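Local coordinates for protein coronin (Toxoplasma gondii, PDB 4OZU) that probably binds actin filaments, as coronins generally do, and is represented here by its WD40 beta-propeller domain, one part of a longer protein, at residues 295-299 with 300-304; 358-361 with 362-365. All coordinates share one frame; numbering follows the deposited sequence.

Interaction 1 of 2, residues 295-299 with 300-304; sequences YQYHG and GTLRS
Arg303 doubles back along its own strand to hold the carbonyl of His298. CG lies beside the backbone N (chi1 -58°) and the chain runs extended to NE, which carries the guanidinium toward the turn. There NH1 donates to His298 O at 3.2 Å, from above the carbonyl plane, while Thr301 N reaches the same oxygen at 3.0 Å from the opposite face. One acceptor thus ties both the turn and the arginine. CB of Thr301 lies over one face of the guanidinium, offset toward its rim. NH1 also donates weakly to a water, which in turn donates to Gln296 OE1; the amide of Gln296 is held mainly by Thr279 O, Pro10 O and Ile12 N. On the other side of the sheet, Leu302 CD1 reaches CB of Tyr295 at 3.7 Å and CB of Tyr297 at 3.9 Å. The Tyr295 ring runs beside Ser304, CD2 to CA 3.6 Å. Tyr297, its CG anti to the backbone N (chi1 -172°), swings its ring to the turn, where CE1 touches Gly300 C at 3.5 Å and OH meets a water that donates to Gly300 O. These apolar groups face strands 233-239 and 245-251. Two glycines with positive phi form the type I' turn from His298 to Thr301, closing a two-residue beta hairpin between the third and fourth strands of a four-stranded WD40 propeller blade.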
ATOM      1  N   TYR A 295      -5.826  -6.402  13.259  1.00 21.91           N
ATOM      2  CA  TYR A 295      -6.984  -5.910  13.979  1.00 26.22           C
ATOM      3  C   TYR A 295      -8.134  -5.840  12.996  1.00 20.60           C
ATOM      4  O   TYR A 295      -7.901  -5.810  11.785  1.00 24.09           O
ATOM      5  CB  TYR A 295      -6.722  -4.513  14.549  1.00 21.44           C
ATOM      6  CG  TYR A 295      -5.499  -4.398  15.420  1.00 24.44           C
ATOM      7  CD1 TYR A 295      -4.230  -4.289  14.868  1.00 29.96           C
ATOM      8  CD2 TYR A 295      -5.615  -4.382  16.798  1.00 26.31           C
ATOM      9  CE1 TYR A 295      -3.108  -4.180  15.676  1.00 26.76           C
ATOM     10  CE2 TYR A 295      -4.507  -4.276  17.612  1.00 27.04           C
ATOM     11  CZ  TYR A 295      -3.258  -4.178  17.048  1.00 30.03           C
ATOM     12  OH  TYR A 295      -2.163  -4.067  17.871  1.00 30.68           O
ATOM     13  N   GLN A 296      -9.364  -5.789  13.494  1.00 24.80           N
ATOM     14  CA  GLN A 296     -10.476  -5.381  12.644  1.00 21.65           C
ATOM     15  C   GLN A 296     -11.050  -4.068  13.116  1.00 21.76           C
ATOM     16  O   GLN A 296     -11.376  -3.910  14.287  1.00 21.69           O
ATOM     17  CB  GLN A 296     -11.594  -6.419  12.599  1.00 25.86           C
ATOM     18  CG  GLN A 296     -12.580  -6.086  11.485  1.00 22.09           C
ATOM     19  CD  GLN A 296     -13.803  -6.969  11.450  1.00 23.07           C
ATOM     20  OE1 GLN A 296     -14.267  -7.463  12.479  1.00 22.57           O
ATOM     21  NE2 GLN A 296     -14.345  -7.165  10.251  1.00 23.64           N
ATOM     22  N   TYR A 297     -11.171  -3.139  12.175  1.00 21.41           N
ATOM     23  CA  TYR A 297     -11.885  -1.891  12.385  1.00 20.08           C
ATOM     24  C   TYR A 297     -13.317  -2.134  11.942  1.00 22.54           C
ATOM     25  O   TYR A 297     -13.582  -2.307  10.755  1.00 21.29           O
ATOM     26  CB  TYR A 297     -11.229  -0.764  11.595  1.00 19.49           C
ATOM     27  CG  TYR A 297     -11.742   0.636  11.866  1.00 19.77           C
ATOM     28  CD1 TYR A 297     -11.955   1.089  13.157  1.00 21.43           C
ATOM     29  CD2 TYR A 297     -11.944   1.527  10.819  1.00 22.08           C
ATOM     30  CE1 TYR A 297     -12.403   2.380  13.395  1.00 26.05           C
ATOM     31  CE2 TYR A 297     -12.389   2.809  11.045  1.00 25.85           C
ATOM     32  CZ  TYR A 297     -12.611   3.232  12.330  1.00 23.04           C
ATOM     33  OH  TYR A 297     -13.041   4.517  12.546  1.00 28.28           O
ATOM     34  N   HIS A 298     -14.228  -2.187  12.907  1.00 28.55           N
ATOM     35  CA  HIS A 298     -15.609  -2.569  12.648  1.00 29.46           C
ATOM     36  C   HIS A 298     -16.529  -1.787  13.561  1.00 26.78           C
ATOM     37  O   HIS A 298     -16.291  -1.706  14.765  1.00 25.00           O
ATOM     38  CB  HIS A 298     -15.797  -4.072  12.862  1.00 29.72           C
ATOM     39  CG  HIS A 298     -17.142  -4.583  12.447  1.00 32.03           C
ATOM     40  ND1 HIS A 298     -17.447  -4.903  11.141  1.00 35.01           N
ATOM     41  CD2 HIS A 298     -18.262  -4.838  13.168  1.00 30.84           C
ATOM     42  CE1 HIS A 298     -18.697  -5.329  11.074  1.00 26.87           C
ATOM     43  NE2 HIS A 298     -19.211  -5.300  12.289  1.00 33.59           N
ATOM     44  N   GLY A 299     -17.574  -1.200  12.991  1.00 29.49           N
ATOM     45  CA  GLY A 299     -18.517  -0.431  13.778  1.00 32.85           C
ATOM     46  C   GLY A 299     -17.861   0.748  14.471  1.00 30.38           C
ATOM     47  O   GLY A 299     -18.344   1.209  15.499  1.00 35.70           O
ATOM     48  N   GLY A 300     -16.753   1.229  13.910  1.00 33.32           N
ATOM     49  CA  GLY A 300     -16.046   2.371  14.468  1.00 29.46           C
ATOM     50  C   GLY A 300     -15.117   2.012  15.614  1.00 30.78           C
ATOM     51  O   GLY A 300     -14.519   2.894  16.234  1.00 29.22           O
ATOM     52  N   THR A 301     -14.991   0.716  15.884  1.00 32.68           N
ATOM     53  CA  THR A 301     -14.161   0.216  16.975  1.00 28.02           C
ATOM     54  C   THR A 301     -13.044  -0.656  16.428  1.00 28.78           C
ATOM     55  O   THR A 301     -13.271  -1.448  15.514  1.00 27.28           O
ATOM     56  CB  THR A 301     -14.985  -0.617  17.982  1.00 33.77           C
ATOM     57  OG1 THR A 301     -16.131   0.127  18.406  1.00 52.77           O
ATOM     58  CG2 THR A 301     -14.145  -0.983  19.193  1.00 66.09           C
ATOM     59  N   LEU A 302     -11.851  -0.526  17.004  1.00 24.23           N
ATOM     60  CA  LEU A 302     -10.718  -1.367  16.634  1.00 26.84           C
ATOM     61  C   LEU A 302     -10.580  -2.529  17.614  1.00 26.64           C
ATOM     62  O   LEU A 302     -10.536  -2.319  18.824  1.00 29.50           O
ATOM     63  CB  LEU A 302      -9.430  -0.542  16.600  1.00 27.98           C
ATOM     64  CG  LEU A 302      -8.243  -1.146  15.847  1.00 26.23           C
ATOM     65  CD1 LEU A 302      -8.554  -1.344  14.367  1.00 22.96           C
ATOM     66  CD2 LEU A 302      -7.029  -0.253  16.015  1.00 44.55           C
ATOM     67  N   ARG A 303     -10.508  -3.750  17.085  1.00 28.63           N
ATOM     68  CA  ARG A 303     -10.401  -4.950  17.908  1.00 29.78           C
ATOM     69  C   ARG A 303      -9.244  -5.827  17.449  1.00 25.61           C
ATOM     70  O   ARG A 303      -9.081  -6.072  16.256  1.00 26.67           O
ATOM     71  CB  ARG A 303     -11.709  -5.747  17.861  1.00 32.08           C
ATOM     72  CG  ARG A 303     -12.929  -4.961  18.316  1.00 62.94           C
ATOM     73  CD  ARG A 303     -14.166  -5.847  18.391  1.00 89.42           C
ATOM     74  NE  ARG A 303     -15.399  -5.077  18.549  1.00 89.76           N
ATOM     75  CZ  ARG A 303     -15.954  -4.338  17.591  1.00 86.00           C
ATOM     76  NH1 ARG A 303     -15.383  -4.245  16.398  1.00 57.14           N
ATOM     77  NH2 ARG A 303     -17.078  -3.676  17.831  1.00106.56           N
ATOM     78  N   SER A 304      -8.442  -6.290  18.400  1.00 28.39           N
ATOM     79  CA  SER A 304      -7.365  -7.219  18.101  1.00 27.99           C
ATOM     80  C   SER A 304      -7.967  -8.538  17.655  1.00 28.61           C
ATOM     81  O   SER A 304      -8.914  -9.030  18.274  1.00 31.41           O
ATOM     82  CB  SER A 304      -6.470  -7.430  19.325  1.00 32.13           C
ATOM     83  OG  SER A 304      -5.308  -8.174  18.987  1.00 40.43           O
TER
HETATM   84  O   HOH W   1     -14.521  -6.532  15.188  0.86 34.09           O
HETATM   85  O   HOH W   2     -13.462   5.293  14.943  1.00 32.56           O

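Interaction 2 of 2, residues 358-361 with 362-365; sequences VFQA and DLYP
Phe359 and Tyr364 touch at one corner: CE1 of Phe359 stands 3.4 Å from CD2 of Tyr364. The ring planes differ by only 16°, yet the centroids are 5.7 Å apart and the rings are displaced along their planes, with little of one over the other. Phe359 CG is anti to the backbone N (chi1 -180°), sending its ring forward along the chain, where Ala361 CA covers part of one face. Leu363 CB lies over a face of the tyrosine ring near its rim. Further apolar packing brings Leu363 CD1 to 3.7 Å from CB of Gln360.

Backbone bonds wind the chain between these rings. Leu363 N donates to Gln360 O at 3.1 Å and Tyr364 N to Ala361 O at 3.2 Å, two successive i-to-i+3 bonds that mark a short 3-10 turn, set in the loop that follows strand 343-350 within the C-terminal WD40-type repeat region. Gln360 O also lies at the edge of the Tyr364 ring, 3.3 Å from CD2.

Among the polar ends, a bend at chi2 (-65°) folds the Gln360 amide back to Val358, whose O accepts from NE2 at 3.2 Å, the donor lying above the carbonyl plane. Gln360 OE1 accepts from Arg353 NH1, while NH2 of that arginine makes a salt bridge to Asp362 OD2; one guanidinium thus bridges both side chains. The phenol OH of Tyr364 is hydrogen-bonded to Glu331 O, which fixes the far end of the ring to strand 331-339.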
ATOM      1  N   VAL A 358     -16.771 -24.719   0.496  1.00 50.87           N
ATOM      2  CA  VAL A 358     -17.923 -24.056  -0.112  1.00 44.51           C
ATOM      3  C   VAL A 358     -17.804 -22.546   0.090  1.00 39.29           C
ATOM      4  O   VAL A 358     -17.245 -22.075   1.082  1.00 37.00           O
ATOM      5  CB  VAL A 358     -19.280 -24.571   0.455  1.00 58.41           C
ATOM      6  CG1 VAL A 358     -19.133 -25.965   1.061  1.00 58.11           C
ATOM      7  CG2 VAL A 358     -19.883 -23.602   1.475  1.00 44.16           C
ATOM      8  N   PHE A 359     -18.342 -21.800  -0.866  1.00 37.54           N
ATOM      9  CA  PHE A 359     -18.202 -20.353  -0.895  1.00 36.89           C
ATOM     10  C   PHE A 359     -18.880 -19.700   0.301  1.00 38.88           C
ATOM     11  O   PHE A 359     -20.089 -19.836   0.500  1.00 38.77           O
ATOM     12  CB  PHE A 359     -18.782 -19.799  -2.196  1.00 35.13           C
ATOM     13  CG  PHE A 359     -18.678 -18.311  -2.321  1.00 30.77           C
ATOM     14  CD1 PHE A 359     -17.476 -17.667  -2.086  1.00 29.18           C
ATOM     15  CD2 PHE A 359     -19.774 -17.553  -2.700  1.00 31.81           C
ATOM     16  CE1 PHE A 359     -17.373 -16.302  -2.204  1.00 27.50           C
ATOM     17  CE2 PHE A 359     -19.676 -16.179  -2.824  1.00 33.63           C
ATOM     18  CZ  PHE A 359     -18.474 -15.553  -2.578  1.00 34.36           C
ATOM     19  N   GLN A 360     -18.082 -19.011   1.110  1.00 31.12           N
ATOM     20  CA  GLN A 360     -18.589 -18.255   2.247  1.00 28.89           C
ATOM     21  C   GLN A 360     -18.959 -16.854   1.777  1.00 28.76           C
ATOM     22  O   GLN A 360     -18.152 -15.925   1.857  1.00 27.78           O
ATOM     23  CB  GLN A 360     -17.547 -18.193   3.364  1.00 27.32           C
ATOM     24  CG  GLN A 360     -17.047 -19.556   3.813  1.00 28.67           C
ATOM     25  CD  GLN A 360     -18.140 -20.396   4.449  1.00 39.35           C
ATOM     26  OE1 GLN A 360     -18.922 -19.903   5.260  1.00 36.42           O
ATOM     27  NE2 GLN A 360     -18.201 -21.668   4.079  1.00 49.68           N
ATOM     28  N   ALA A 361     -20.183 -16.715   1.279  1.00 29.15           N
ATOM     29  CA  ALA A 361     -20.621 -15.476   0.649  1.00 27.13           C
ATOM     30  C   ALA A 361     -20.523 -14.282   1.588  1.00 27.92           C
ATOM     31  O   ALA A 361     -20.236 -13.171   1.155  1.00 27.08           O
ATOM     32  CB  ALA A 361     -22.051 -15.622   0.149  1.00 28.56           C
ATOM     33  N   ASP A 362     -20.756 -14.513   2.874  1.00 28.42           N
ATOM     34  CA  ASP A 362     -20.847 -13.416   3.826  1.00 29.35           C
ATOM     35  C   ASP A 362     -19.503 -12.727   4.051  1.00 27.60           C
ATOM     36  O   ASP A 362     -19.449 -11.662   4.663  1.00 30.24           O
ATOM     37  CB  ASP A 362     -21.394 -13.915   5.164  1.00 35.57           C
ATOM     38  CG  ASP A 362     -20.457 -14.887   5.852  1.00 43.09           C
ATOM     39  OD1 ASP A 362     -19.996 -15.843   5.193  1.00 36.88           O
ATOM     40  OD2 ASP A 362     -20.176 -14.691   7.052  1.00 51.07           O
ATOM     41  N   LEU A 363     -18.420 -13.328   3.565  1.00 27.10           N
ATOM     42  CA  LEU A 363     -17.087 -12.767   3.791  1.00 25.51           C
ATOM     43  C   LEU A 363     -16.643 -11.808   2.690  1.00 24.46           C
ATOM     44  O   LEU A 363     -15.595 -11.172   2.809  1.00 20.95           O
ATOM     45  CB  LEU A 363     -16.060 -13.890   3.927  1.00 23.05           C
ATOM     46  CG  LEU A 363     -16.192 -14.789   5.157  1.00 24.16           C
ATOM     47  CD1 LEU A 363     -15.161 -15.888   5.075  1.00 25.90           C
ATOM     48  CD2 LEU A 363     -16.039 -14.002   6.459  1.00 25.07           C
ATOM     49  N   TYR A 364     -17.438 -11.692   1.630  1.00 23.23           N
ATOM     50  CA  TYR A 364     -17.024 -10.947   0.446  1.00 20.77           C
ATOM     51  C   TYR A 364     -18.037  -9.897   0.008  1.00 22.04           C
ATOM     52  O   TYR A 364     -18.838 -10.131  -0.902  1.00 21.43           O
ATOM     53  CB  TYR A 364     -16.742 -11.921  -0.695  1.00 38.77           C
ATOM     54  CG  TYR A 364     -15.641 -12.879  -0.333  1.00 23.51           C
ATOM     55  CD1 TYR A 364     -14.312 -12.476  -0.355  1.00 21.70           C
ATOM     56  CD2 TYR A 364     -15.925 -14.168   0.076  1.00 25.96           C
ATOM     57  CE1 TYR A 364     -13.300 -13.345  -0.002  1.00 23.16           C
ATOM     58  CE2 TYR A 364     -14.919 -15.040   0.429  1.00 24.02           C
ATOM     59  CZ  TYR A 364     -13.610 -14.624   0.390  1.00 23.76           C
ATOM     60  OH  TYR A 364     -12.612 -15.500   0.745  1.00 25.71           O
ATOM     61  N   PRO A 365     -17.999  -8.722   0.654  1.00 20.05           N
ATOM     62  CA  PRO A 365     -18.771  -7.583   0.152  1.00 20.07           C
ATOM     63  C   PRO A 365     -18.225  -7.118  -1.192  1.00 22.24           C
ATOM     64  O   PRO A 365     -17.137  -7.543  -1.584  1.00 21.04           O
ATOM     65  CB  PRO A 365     -18.574  -6.509   1.224  1.00 22.79           C
ATOM     66  CG  PRO A 365     -18.032  -7.230   2.428  1.00 22.44           C
ATOM     67  CD  PRO A 365     -17.274  -8.399   1.894  1.00 19.83           C
TER
HETATM   68  O   HOH W   3     -20.608 -12.786  -1.710  1.00 34.82           O

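Near the N terminus, residues 10-12 meet the hairpin of interaction 1, far ahead of it in sequence. Along the chain the two contacts come in series, neither nesting nor crossing. Interaction 1 closes first, as the tight hairpin joining strands 291-298 and 301-309 at the outer side of one propeller blade. The chain then builds strands 317-319, 331-339 and 343-350 of the next sheet, which strand 16-25 from the start of the chain completes together with 67-68. Interaction 2 follows in the loop leaving strand 343-350, a local turn whose Phe359 touches the C-terminal Pro394. The centres of interactions 1 and 2 lie about 20 Å apart; the nearest atoms of interactions 1 and 2 are about 8 Å apart, without touching.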